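Local coordinates for protein fatty acid synthase 1, isoform A (Drosophila melanogaster, PDB 6FN6) that probably catalyses the de novo synthesis of long-chain saturated fatty acids, this piece being its modifying region with dehydratase, enoylreductase and ketoreductase domains, at residues T131-K136 against V960-Q965; P57-N62 against R198-P203; K445-K450 against E537-S542. All blocks are in the same frame, centred on the assembly; numbering follows the deposited sequence.

Contact 1 of 3, residues T131-K136 against V960-Q965; sequences TNDVYK and VKTGYQ
A capped helix N-terminus forms one side of this domain junction: D133 and K136, on helix 131-141 of the dehydratase part, meet T962, G963 and Y964 where helix 963-974 of the ketoreductase part begins. D133 points its carboxylate at the first turn. OD2 accepts a weak bond from G963 N at 3.0 Å, bent to 133° at the hydrogen, and also bonds to G130 N; an acid suits the place, since a helix N-terminus would tend to favour its negative charge. Having no side chain, G963 lets D133 OD2 lie 3.4 Å from its CA. K136 offers its aliphatic chain. With CG anti to the backbone N (chi1 166°) and the rest extended, it crosses the Y964 side chain at about a right angle and sets CE over one ring face, 3.9 Å from the ring centroid of Y964, a CH-pi contact. The tyrosine's OH bonds to E939 and R188. Beside the ring, a water accepts a weak bond from K136 NZ and lies 3.0 Å from T962 OG1. That hydroxyl oxygen accepts from Q965 N at 3.1 Å, while T962 N donates to Q965 OE1 at 3.1 Å, the reciprocal pair that defines a capping box.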
loop_
_atom_site.group_PDB
_atom_site.type_symbol
_atom_site.label_atom_id
_atom_site.label_comp_id
_atom_site.label_asym_id
_atom_site.label_seq_id
_atom_site.Cartn_x
_atom_site.Cartn_y
_atom_site.Cartn_z
ATOM N N THR A 131 -24.304 -27.473 23.630
ATOM C CA THR A 131 -22.969 -27.856 23.196
ATOM C C THR A 131 -23.030 -28.874 22.058
ATOM O O THR A 131 -22.274 -28.777 21.096
ATOM C CB THR A 131 -22.140 -28.438 24.364
ATOM O OG1 THR A 131 -20.887 -28.920 23.869
ATOM C CG2 THR A 131 -22.884 -29.577 25.062
ATOM N N ASN A 132 -23.948 -29.828 22.151
ATOM C CA ASN A 132 -24.064 -30.868 21.134
ATOM C C ASN A 132 -24.678 -30.327 19.845
ATOM O O ASN A 132 -24.300 -30.742 18.750
ATOM C CB ASN A 132 -24.890 -32.041 21.663
ATOM C CG ASN A 132 -24.161 -32.828 22.735
ATOM O OD1 ASN A 132 -22.944 -33.019 22.664
ATOM N ND2 ASN A 132 -24.901 -33.289 23.739
ATOM N N ASP A 133 -25.626 -29.404 19.978
ATOM C CA ASP A 133 -26.222 -28.755 18.813
ATOM C C ASP A 133 -25.163 -27.994 18.027
ATOM O O ASP A 133 -25.081 -28.103 16.805
ATOM C CB ASP A 133 -27.339 -27.794 19.230
ATOM C CG ASP A 133 -28.480 -28.495 19.930
ATOM O OD1 ASP A 133 -28.809 -29.635 19.539
ATOM O OD2 ASP A 133 -29.053 -27.899 20.866
ATOM N N VAL A 134 -24.362 -27.212 18.743
ATOM C CA VAL A 134 -23.335 -26.382 18.130
ATOM C C VAL A 134 -22.364 -27.224 17.315
ATOM O O VAL A 134 -22.061 -26.897 16.170
ATOM C CB VAL A 134 -22.585 -25.567 19.200
ATOM C CG1 VAL A 134 -21.302 -24.965 18.632
ATOM C CG2 VAL A 134 -23.481 -24.485 19.765
ATOM N N TYR A 135 -21.860 -28.299 17.908
ATOM C CA TYR A 135 -20.785 -29.052 17.285
ATOM C C TYR A 135 -21.313 -30.066 16.272
ATOM O O TYR A 135 -20.553 -30.592 15.459
ATOM C CB TYR A 135 -19.928 -29.727 18.358
ATOM C CG TYR A 135 -19.065 -28.720 19.083
ATOM C CD1 TYR A 135 -17.909 -28.222 18.496
ATOM C CD2 TYR A 135 -19.420 -28.241 20.335
ATOM C CE1 TYR A 135 -17.126 -27.287 19.142
ATOM C CE2 TYR A 135 -18.645 -27.310 20.989
ATOM C CZ TYR A 135 -17.501 -26.831 20.387
ATOM O OH TYR A 135 -16.720 -25.905 21.038
ATOM N N LYS A 136 -22.608 -30.354 16.323
ATOM C CA LYS A 136 -23.241 -31.087 15.235
ATOM C C LYS A 136 -23.235 -30.201 13.991
ATOM O O LYS A 136 -22.895 -30.649 12.896
ATOM C CB LYS A 136 -24.664 -31.514 15.595
ATOM C CG LYS A 136 -25.474 -31.965 14.392
ATOM C CD LYS A 136 -26.762 -32.662 14.784
ATOM C CE LYS A 136 -27.418 -33.275 13.558
ATOM N NZ LYS A 136 -28.788 -33.781 13.830
ATOM N N VAL A 960 -40.204 -29.937 18.822
ATOM C CA VAL A 960 -38.838 -29.423 18.814
ATOM C C VAL A 960 -38.179 -29.702 20.157
ATOM O O VAL A 960 -38.688 -29.302 21.203
ATOM C CB VAL A 960 -38.806 -27.914 18.487
ATOM C CG1 VAL A 960 -37.373 -27.393 18.472
ATOM C CG2 VAL A 960 -39.478 -27.642 17.154
ATOM N N LYS A 961 -37.039 -30.387 20.118
ATOM C CA LYS A 961 -36.340 -30.809 21.328
ATOM C C LYS A 961 -34.936 -30.222 21.380
ATOM O O LYS A 961 -34.452 -29.844 22.446
ATOM C CB LYS A 961 -36.264 -32.339 21.397
ATOM C CG LYS A 961 -35.467 -32.881 22.586
ATOM C CD LYS A 961 -35.269 -34.389 22.496
ATOM C CE LYS A 961 -34.292 -34.882 23.556
ATOM N NZ LYS A 961 -33.942 -36.317 23.373
ATOM N N THR A 962 -34.280 -30.155 20.224
ATOM C CA THR A 962 -32.907 -29.669 20.151
ATOM C C THR A 962 -32.817 -28.308 19.470
ATOM O O THR A 962 -33.641 -27.968 18.618
ATOM C CB THR A 962 -31.998 -30.663 19.391
ATOM O OG1 THR A 962 -32.280 -30.598 17.986
ATOM C CG2 THR A 962 -32.211 -32.087 19.887
ATOM N N GLY A 963 -31.810 -27.531 19.862
ATOM C CA GLY A 963 -31.535 -26.247 19.244
ATOM C C GLY A 963 -31.245 -26.395 17.762
ATOM O O GLY A 963 -31.621 -25.548 16.953
ATOM N N TYR A 964 -30.554 -27.471 17.404
ATOM C CA TYR A 964 -30.257 -27.747 16.007
ATOM C C TYR A 964 -31.539 -27.830 15.172
ATOM O O TYR A 964 -31.592 -27.321 14.050
ATOM C CB TYR A 964 -29.466 -29.047 15.869
ATOM C CG TYR A 964 -29.074 -29.341 14.445
ATOM C CD1 TYR A 964 -28.042 -28.642 13.831
ATOM C CD2 TYR A 964 -29.750 -30.299 13.702
ATOM C CE1 TYR A 964 -27.683 -28.899 12.528
ATOM C CE2 TYR A 964 -29.397 -30.562 12.394
ATOM C CZ TYR A 964 -28.363 -29.858 11.812
ATOM O OH TYR A 964 -28.004 -30.113 10.511
ATOM N N GLN A 965 -32.559 -28.492 15.713
ATOM C CA GLN A 965 -33.861 -28.572 15.059
ATOM C C GLN A 965 -34.401 -27.172 14.805
ATOM O O GLN A 965 -34.746 -26.823 13.678
ATOM C CB GLN A 965 -34.849 -29.374 15.908
ATOM C CG GLN A 965 -34.691 -30.881 15.799
ATOM C CD GLN A 965 -35.337 -31.619 16.956
ATOM O OE1 GLN A 965 -36.018 -31.019 17.789
ATOM N NE2 GLN A 965 -35.133 -32.928 17.007
HETATM O O HOH W 1 -30.872 -32.653 16.392
#

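Contact 2 of 3, residues P57-N62 against R198-P203; sequences PVVMEN and RAVINP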
loop_
_atom_site.group_PDB
_atom_site.type_symbol
_atom_site.label_atom_id
_atom_site.label_comp_id
_atom_site.label_asym_id
_atom_site.label_seq_id
_atom_site.Cartn_x
_atom_site.Cartn_y
_atom_site.Cartn_z
ATOM N N PRO A 57 -0.039 -8.306 30.080
ATOM C CA PRO A 57 -1.026 -7.969 29.048
ATOM C C PRO A 57 -0.366 -7.508 27.750
ATOM O O PRO A 57 0.680 -6.863 27.794
ATOM C CB PRO A 57 -1.831 -6.839 29.691
ATOM C CG PRO A 57 -0.888 -6.201 30.639
ATOM C CD PRO A 57 -0.012 -7.304 31.160
ATOM N N VAL A 58 -0.959 -7.847 26.609
ATOM C CA VAL A 58 -0.384 -7.476 25.318
ATOM C C VAL A 58 -1.467 -7.061 24.326
ATOM O O VAL A 58 -2.648 -7.337 24.525
ATOM C CB VAL A 58 0.462 -8.627 24.734
ATOM C CG1 VAL A 58 1.627 -8.961 25.664
ATOM C CG2 VAL A 58 -0.406 -9.859 24.478
ATOM N N VAL A 59 -1.045 -6.386 23.261
ATOM C CA VAL A 59 -1.936 -6.014 22.170
ATOM C C VAL A 59 -1.320 -6.455 20.850
ATOM O O VAL A 59 -0.274 -5.949 20.445
ATOM C CB VAL A 59 -2.219 -4.500 22.165
ATOM C CG1 VAL A 59 -3.043 -4.107 20.941
ATOM C CG2 VAL A 59 -2.927 -4.086 23.437
ATOM N N MET A 60 -1.968 -7.410 20.191
ATOM C CA MET A 60 -1.508 -7.884 18.894
ATOM C C MET A 60 -2.254 -7.157 17.787
ATOM O O MET A 60 -3.441 -6.864 17.923
ATOM C CB MET A 60 -1.711 -9.390 18.770
ATOM C CG MET A 60 -1.072 -10.175 19.894
ATOM S SD MET A 60 -1.058 -11.945 19.592
ATOM C CE MET A 60 -0.856 -12.537 21.263
ATOM N N GLU A 61 -1.558 -6.867 16.693
ATOM C CA GLU A 61 -2.158 -6.134 15.587
ATOM C C GLU A 61 -1.727 -6.689 14.236
ATOM O O GLU A 61 -0.624 -7.215 14.089
ATOM C CB GLU A 61 -1.802 -4.651 15.673
ATOM C CG GLU A 61 -2.343 -3.960 16.909
ATOM C CD GLU A 61 -1.915 -2.512 16.994
ATOM O OE1 GLU A 61 -2.600 -1.657 16.394
ATOM O OE2 GLU A 61 -0.893 -2.227 17.654
ATOM N N ASN A 62 -2.614 -6.556 13.254
ATOM C CA ASN A 62 -2.335 -6.971 11.882
ATOM C C ASN A 62 -1.869 -8.420 11.834
ATOM O O ASN A 62 -0.896 -8.748 11.154
ATOM C CB ASN A 62 -1.279 -6.060 11.248
ATOM C CG ASN A 62 -1.182 -6.236 9.740
ATOM O OD1 ASN A 62 -2.196 -6.334 9.050
ATOM N ND2 ASN A 62 0.042 -6.279 9.225
ATOM N N ARG A 198 -7.029 -6.713 15.348
ATOM C CA ARG A 198 -6.583 -6.408 16.702
ATOM C C ARG A 198 -7.030 -7.473 17.698
ATOM O O ARG A 198 -8.167 -7.942 17.662
ATOM C CB ARG A 198 -7.110 -5.036 17.126
ATOM C CG ARG A 198 -6.403 -4.430 18.324
ATOM C CD ARG A 198 -7.055 -3.116 18.730
ATOM N NE ARG A 198 -6.129 -2.232 19.439
ATOM C CZ ARG A 198 -5.315 -1.363 18.845
ATOM N NH1 ARG A 198 -5.297 -1.252 17.521
ATOM N NH2 ARG A 198 -4.510 -0.602 19.577
ATOM N N ALA A 199 -6.118 -7.845 18.589
ATOM C CA ALA A 199 -6.411 -8.804 19.642
ATOM C C ALA A 199 -5.888 -8.287 20.975
ATOM O O ALA A 199 -4.684 -8.301 21.223
ATOM C CB ALA A 199 -5.801 -10.158 19.317
ATOM N N VAL A 200 -6.799 -7.832 21.829
ATOM C CA VAL A 200 -6.430 -7.313 23.140
ATOM C C VAL A 200 -6.554 -8.415 24.184
ATOM O O VAL A 200 -7.617 -9.013 24.344
ATOM C CB VAL A 200 -7.294 -6.101 23.524
ATOM C CG1 VAL A 200 -6.797 -5.483 24.822
ATOM C CG2 VAL A 200 -7.298 -5.073 22.409
ATOM N N ILE A 201 -5.457 -8.684 24.885
ATOM C CA ILE A 201 -5.435 -9.715 25.913
ATOM C C ILE A 201 -5.144 -9.074 27.267
ATOM O O ILE A 201 -4.120 -8.412 27.449
ATOM C CB ILE A 201 -4.410 -10.813 25.582
ATOM C CG1 ILE A 201 -4.670 -11.367 24.177
ATOM C CG2 ILE A 201 -4.478 -11.932 26.619
ATOM C CD1 ILE A 201 -3.613 -12.329 23.684
ATOM N N ASN A 202 -6.055 -9.287 28.213
ATOM C CA ASN A 202 -5.963 -8.704 29.548
ATOM C C ASN A 202 -6.010 -9.809 30.603
ATOM O O ASN A 202 -7.084 -10.138 31.108
ATOM C CB ASN A 202 -7.104 -7.710 29.768
ATOM C CG ASN A 202 -6.932 -6.890 31.026
ATOM O OD1 ASN A 202 -6.203 -7.272 31.943
ATOM N ND2 ASN A 202 -7.615 -5.753 31.083
ATOM N N PRO A 203 -4.846 -10.384 30.945
ATOM C CA PRO A 203 -4.820 -11.531 31.863
ATOM C C PRO A 203 -5.348 -11.215 33.260
ATOM O O PRO A 203 -6.069 -12.028 33.839
ATOM C CB PRO A 203 -3.331 -11.898 31.932
ATOM C CG PRO A 203 -2.682 -11.184 30.797
ATOM C CD PRO A 203 -3.493 -9.969 30.545
#
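E61 and R198 lie side by side and point the same way at one end of an antiparallel strand pair that joins the N-terminal and C-terminal hotdog folds of the dehydratase. Their ends meet in a salt bridge, E61 OE1 to R198 NH1 at 3.0 Å, with the carboxylate and guanidinium planes turned 58° apart. R198 has CG anti to its backbone N (chi1 -163°) and stays extended to NE; V59 CG1 and E61 CG lie over one face of its guanidinium, and NH2 bridges to E113. An alanine in place of R198 would probably leave the carboxylates of E61 and E113 without this shared positive mate and uncover V59 CG1. V59 and V200, a non-hydrogen-bonded pair, share that face, where both branched valines are buried. V58, M60, A199 and I201 take the other face, all but A199 packing on W42 of helix 34-48. Small A199 suits its place beside the long M60, whose side chain crosses I201 obliquely. Backbone bonds link M60 with A199 in both directions, and I201 N donates to V58 O at 3.1 Å. At the far end two proline rings meet, P57 CB 3.6 Å from P203 CD, and M60 CE touches I201 CD1 at 3.7 Å.

Contact 3 of 3, residues K445-K450 against E537-S542; sequences KAVDLK and EKDLIS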
loop_
_atom_site.group_PDB
_atom_site.type_symbol
_atom_site.label_atom_id
_atom_site.label_comp_id
_atom_site.label_asym_id
_atom_site.label_seq_id
_atom_site.Cartn_x
_atom_site.Cartn_y
_atom_site.Cartn_z
ATOM N N LYS A 445 -27.276 -81.252 -5.673
ATOM C CA LYS A 445 -27.849 -82.551 -5.331
ATOM C C LYS A 445 -29.201 -82.331 -4.658
ATOM O O LYS A 445 -29.339 -81.463 -3.798
ATOM C CB LYS A 445 -26.921 -83.355 -4.414
ATOM C CG LYS A 445 -25.739 -84.007 -5.121
ATOM C CD LYS A 445 -24.977 -84.948 -4.191
ATOM C CE LYS A 445 -25.381 -86.403 -4.397
ATOM N NZ LYS A 445 -24.911 -86.943 -5.706
ATOM N N ALA A 446 -30.198 -83.109 -5.058
ATOM C CA ALA A 446 -31.533 -83.001 -4.477
ATOM C C ALA A 446 -31.582 -83.621 -3.080
ATOM O O ALA A 446 -30.710 -84.406 -2.708
ATOM C CB ALA A 446 -32.553 -83.660 -5.383
ATOM N N VAL A 447 -32.596 -83.243 -2.304
ATOM C CA VAL A 447 -32.834 -83.845 -0.996
ATOM C C VAL A 447 -34.158 -84.593 -1.028
ATOM O O VAL A 447 -35.059 -84.247 -1.792
ATOM C CB VAL A 447 -32.836 -82.797 0.138
ATOM C CG1 VAL A 447 -31.517 -82.048 0.179
ATOM C CG2 VAL A 447 -34.018 -81.835 -0.007
ATOM N N ASP A 448 -34.265 -85.621 -0.191
ATOM C CA ASP A 448 -35.461 -86.447 -0.130
ATOM C C ASP A 448 -36.404 -85.954 0.963
ATOM O O ASP A 448 -36.082 -86.024 2.148
ATOM C CB ASP A 448 -35.074 -87.908 0.116
ATOM C CG ASP A 448 -36.250 -88.857 0.005
ATOM O OD1 ASP A 448 -37.321 -88.449 -0.490
ATOM O OD2 ASP A 448 -36.095 -90.025 0.403
ATOM N N LEU A 449 -37.560 -85.439 0.555
ATOM C CA LEU A 449 -38.528 -84.871 1.488
ATOM C C LEU A 449 -39.132 -85.953 2.386
ATOM O O LEU A 449 -39.542 -85.689 3.518
ATOM C CB LEU A 449 -39.636 -84.147 0.725
ATOM C CG LEU A 449 -39.204 -82.957 -0.139
ATOM C CD1 LEU A 449 -40.418 -82.292 -0.768
ATOM C CD2 LEU A 449 -38.390 -81.941 0.662
ATOM N N LYS A 450 -39.185 -87.169 1.855
ATOM C CA LYS A 450 -39.770 -88.315 2.539
ATOM C C LYS A 450 -38.981 -88.795 3.757
ATOM O O LYS A 450 -39.556 -89.053 4.812
ATOM C CB LYS A 450 -39.896 -89.460 1.530
ATOM C CG LYS A 450 -40.977 -89.253 0.475
ATOM C CD LYS A 450 -40.742 -90.126 -0.752
ATOM C CE LYS A 450 -40.764 -91.614 -0.458
ATOM N NZ LYS A 450 -39.633 -92.291 -1.165
ATOM N N GLU A 537 -37.558 -80.113 -3.352
ATOM C CA GLU A 537 -36.471 -81.083 -3.427
ATOM C C GLU A 537 -35.136 -80.396 -3.702
ATOM O O GLU A 537 -34.084 -81.034 -3.663
ATOM C CB GLU A 537 -36.755 -82.124 -4.510
ATOM C CG GLU A 537 -37.651 -83.262 -4.052
ATOM C CD GLU A 537 -37.986 -84.220 -5.178
ATOM O OE1 GLU A 537 -38.868 -85.084 -4.983
ATOM O OE2 GLU A 537 -37.371 -84.105 -6.261
ATOM N N LYS A 538 -35.185 -79.097 -3.977
ATOM C CA LYS A 538 -33.978 -78.302 -4.182
ATOM C C LYS A 538 -33.401 -77.837 -2.851
ATOM O O LYS A 538 -32.209 -77.552 -2.744
ATOM C CB LYS A 538 -34.287 -77.094 -5.063
ATOM C CG LYS A 538 -34.939 -77.450 -6.378
ATOM C CD LYS A 538 -35.037 -76.244 -7.282
ATOM C CE LYS A 538 -35.704 -76.580 -8.601
ATOM N NZ LYS A 538 -36.060 -75.343 -9.351
ATOM N N ASP A 539 -34.261 -77.776 -1.838
ATOM C CA ASP A 539 -33.854 -77.415 -0.488
ATOM C C ASP A 539 -33.346 -75.971 -0.433
ATOM O O ASP A 539 -32.380 -75.664 0.272
ATOM C CB ASP A 539 -32.783 -78.381 0.023
ATOM C CG ASP A 539 -32.681 -78.391 1.536
ATOM O OD1 ASP A 539 -33.718 -78.189 2.204
ATOM O OD2 ASP A 539 -31.565 -78.602 2.056
ATOM N N LEU A 540 -34.006 -75.093 -1.183
ATOM C CA LEU A 540 -33.724 -73.661 -1.132
ATOM C C LEU A 540 -34.464 -73.045 0.050
ATOM O O LEU A 540 -35.603 -73.414 0.329
ATOM C CB LEU A 540 -34.146 -72.978 -2.433
ATOM C CG LEU A 540 -33.569 -73.544 -3.734
ATOM C CD1 LEU A 540 -34.122 -72.779 -4.924
ATOM C CD2 LEU A 540 -32.044 -73.505 -3.731
ATOM N N ILE A 541 -33.827 -72.106 0.744
ATOM C CA ILE A 541 -34.453 -71.509 1.918
ATOM C C ILE A 541 -35.541 -70.532 1.489
ATOM O O ILE A 541 -36.488 -70.285 2.235
ATOM C CB ILE A 541 -33.417 -70.821 2.833
ATOM C CG1 ILE A 541 -32.747 -69.634 2.139
ATOM C CG2 ILE A 541 -32.359 -71.820 3.276
ATOM C CD1 ILE A 541 -32.056 -68.698 3.110
ATOM N N SER A 542 -35.406 -69.982 0.285
ATOM C CA SER A 542 -36.387 -69.041 -0.243
ATOM C C SER A 542 -37.085 -69.585 -1.488
ATOM O O SER A 542 -36.446 -69.842 -2.507
ATOM C CB SER A 542 -35.714 -67.706 -0.565
ATOM O OG SER A 542 -36.652 -66.785 -1.092
HETATM O O HOH W 2 -38.792 -85.904 -1.990
#
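V447 and E537 meet where two loops of the non-catalytic region come together: 445-450 leaves strand 438-445 and leads toward the pseudo-ketoreductase strand 454-457, while 537-542 follows helix 530-536 of that Rossmann-type fold. The backbone supplies the direct hydrogen bond. V447 N donates to E537 O at 3.0 Å, with 165° at the hydrogen, and A446 CA comes within 3.3 Å of the same carbonyl oxygen in a CA-H...O contact. The small A446 suits this close approach to main chain.

Apolar contact is centred on V447. Its CG1 is anti to the carbonyl carbon (chi1 -58°), and both methyls reach D539, whose side chain crosses that of the valine at about a right angle. A branched residue fits here because two methyls can spread over one methylene. L449 adds a looser touch, its CG 4.2 Å from E537 CG, so the glutamate uses its aliphatic part against the loop while its carboxylate turns to polar partners.

Charged groups come next. E537 OE1 makes a salt bridge to R533, and D539 OD1 is held by both R452 and R513, which probably stabilise its negative charge. D539 is the first residue beyond helix 530-536 to leave helical torsions, with phi at 65°, a region aspartate enters more readily than beta-branched residues do. D448 forms an Asx turn, OD1 accepting from K450 N at 3.3 Å from above the carboxylate plane. D448 OD1 and E537 OE1, 5.8 Å apart, are like charges whose repulsion R533 is likely to ease.

Finally, one water joins the loops: it accepts from L449 N at 2.9 Å and donates to E537 OE1 at 3.1 Å.

Overall arrangement
The three contacts lie at different joints of the modifying region. Contact 2 knits the two hotdog halves of the dehydratase; contact 1 ties the second half to the ketoreductase, more than 800 residues further along the chain. Their centres are 33 Å apart, with nearest atoms about 19 Å apart, and their segments alternate in sequence. Contact 3 falls within the long excursion that contact 1 brings back, 55 Å from it between centres, in the non-catalytic region. Contacts 2 and 3 lie on opposite sides of the chain's centre, 82 Å apart between centres. None touches the predicted dehydratase residues H24 and D175; each joins parts of the fold away from those residues.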